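Local coordinates for capsid protein (Penaeus vannamei nodavirus, PDB 5YKZ), which forms the viral capsid, its protruding domain probably building the dimeric spikes on the surface of the shrimp nodavirus particle, at residues 19-22 against 23-26. Residues are numbered along the deposited sequence; the frame is centred on the assembly and turned at random.
Sequences PEVS and GVAE
Glu26 reaches back across the loop and takes the backbone N-H of Glu20 on its carboxylate. The bond from Glu20 N to Glu26 OE2 is 2.9 Å long and nearly straight, at 166°. The N-H comes from above the carboxylate plane, 40° out of it. Beyond CG the Glu26 chain is extended, which carries the carboxylate alongside Pro19. There OE2 lies 3.3 Å from Pro19 CA, and CD packs on Pro19 CB. Water 2 is also hydrogen-bonded to Glu26 OE2, at 2.7 Å, giving this oxygen a second partner. The same water accepts from Val21 N and is bonded to Val24 O, so it links both limbs of the loop to the carboxylate.

Val21 to Val24 form a type II beta turn in the loop between strands 7-15 and 26-30 of the antiparallel sheet. A hydrogen bond from Val24 N to Val21 O, 3.3 Å, closes the turn. Gly23 takes the third place with a positive phi of 78°, which this turn type needs there and glycine adopts readily. The valines at the two ends of the turn lie side by side and point the same way, with Val21 CG1 3.6 Å from Val24 CG2. Water 1 bridges Val21 O and Val24 O, at 2.9 and 2.8 Å.

Ser22 OG is hydrogen-bonded to Ala104 N, just beyond strand 95-101. Backbone hydrogen bonds join Gly23 to Leu101 and Glu26 to Val99, and Pro19 rests on Leu101 of that strand.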
ATOM      1  N   PRO B  19      -5.950 -11.647  14.911  1.00 13.10           N
ATOM      2  CA  PRO B  19      -6.081 -11.744  16.379  1.00 14.30           C
ATOM      3  C   PRO B  19      -7.419 -12.241  16.840  1.00 15.10           C
ATOM      4  O   PRO B  19      -8.446 -11.945  16.289  1.00 14.63           O
ATOM      5  CB  PRO B  19      -5.845 -10.308  16.864  1.00 15.72           C
ATOM      6  CG  PRO B  19      -5.137  -9.625  15.745  1.00 15.82           C
ATOM      7  CD  PRO B  19      -5.590 -10.278  14.482  1.00 14.16           C
ATOM      8  N   GLU B  20      -7.374 -12.984  17.964  1.00 14.71           N
ATOM      9  CA  GLU B  20      -8.586 -13.641  18.435  1.00 14.47           C
ATOM     10  C   GLU B  20      -9.450 -12.772  19.283  1.00 14.79           C
ATOM     11  O   GLU B  20     -10.649 -13.074  19.429  1.00 16.20           O
ATOM     12  CB  GLU B  20      -8.289 -14.943  19.194  1.00 15.43           C
ATOM     13  CG  GLU B  20      -7.677 -15.994  18.297  1.00 17.54           C
ATOM     14  CD  GLU B  20      -8.643 -16.595  17.315  1.00 17.68           C
ATOM     15  OE1 GLU B  20      -8.181 -17.089  16.259  1.00 17.41           O
ATOM     16  OE2 GLU B  20      -9.857 -16.665  17.597  1.00 18.60           O
ATOM     17  N   VAL B  21      -8.909 -11.813  19.927  1.00 13.81           N
ATOM     18  CA  VAL B  21      -9.665 -10.988  20.892  1.00 15.38           C
ATOM     19  C   VAL B  21      -9.726  -9.490  20.469  1.00 15.40           C
ATOM     20  O   VAL B  21      -8.653  -8.882  20.201  1.00 15.64           O
ATOM     21  CB  VAL B  21      -9.099 -11.085  22.337  1.00 17.47           C
ATOM     22  CG1 VAL B  21      -9.903 -10.196  23.336  1.00 18.87           C
ATOM     23  CG2 VAL B  21      -9.099 -12.549  22.764  1.00 18.73           C
ATOM     24  N   SER B  22     -10.917  -8.914  20.404  1.00 15.15           N
ATOM     25  CA  SER B  22     -11.081  -7.569  19.965  1.00 15.01           C
ATOM     26  C   SER B  22     -10.299  -6.627  20.779  1.00 14.61           C
ATOM     27  O   SER B  22     -10.411  -6.641  22.061  1.00 15.88           O
ATOM     28  CB  SER B  22     -12.579  -7.193  20.029  1.00 15.43           C
ATOM     29  OG  SER B  22     -13.251  -8.004  19.128  1.00 15.32           O
ATOM     30  N   GLY B  23      -9.540  -5.749  20.157  1.00 14.96           N
ATOM     31  CA  GLY B  23      -8.885  -4.722  20.859  1.00 15.91           C
ATOM     32  C   GLY B  23      -7.612  -5.099  21.618  1.00 17.64           C
ATOM     33  O   GLY B  23      -7.003  -4.216  22.230  1.00 18.76           O
ATOM     34  N   VAL B  24      -7.186  -6.324  21.584  1.00 15.61           N
ATOM     35  CA  VAL B  24      -6.023  -6.847  22.307  1.00 17.13           C
ATOM     36  C   VAL B  24      -4.938  -7.147  21.261  1.00 15.90           C
ATOM     37  O   VAL B  24      -5.099  -8.063  20.517  1.00 17.12           O
ATOM     38  CB  VAL B  24      -6.376  -8.063  23.139  1.00 17.99           C
ATOM     39  CG1 VAL B  24      -5.109  -8.541  23.830  1.00 20.00           C
ATOM     40  CG2 VAL B  24      -7.410  -7.712  24.225  1.00 18.92           C
ATOM     41  N   ALA B  25      -3.902  -6.405  21.360  1.00 16.93           N
ATOM     42  CA  ALA B  25      -2.790  -6.549  20.361  1.00 17.95           C
ATOM     43  C   ALA B  25      -2.048  -7.884  20.556  1.00 17.29           C
ATOM     44  O   ALA B  25      -1.954  -8.362  21.739  1.00 21.28           O
ATOM     45  CB  ALA B  25      -1.829  -5.464  20.551  1.00 20.03           C
ATOM     46  N   GLU B  26      -1.652  -8.554  19.515  1.00 17.48           N
ATOM     47  CA  GLU B  26      -0.834  -9.753  19.579  1.00 17.05           C
ATOM     48  C   GLU B  26       0.464  -9.478  18.813  1.00 14.80           C
ATOM     49  O   GLU B  26       0.549  -8.637  17.896  1.00 15.28           O
ATOM     50  CB  GLU B  26      -1.583 -10.897  18.881  1.00 17.35           C
ATOM     51  CG  GLU B  26      -2.841 -11.393  19.580  1.00 20.93           C
ATOM     52  CD  GLU B  26      -3.593 -12.499  18.874  1.00 22.25           C
ATOM     53  OE1 GLU B  26      -2.996 -13.195  17.946  1.00 23.46           O
ATOM     54  OE2 GLU B  26      -4.763 -12.849  19.252  1.00 21.13           O
TER
HETATM   55  O   HOH W   1      -6.783  -7.568  18.337  1.00 14.81           O
HETATM   56  O   HOH W   2      -6.128 -10.927  20.650  1.00 17.43           O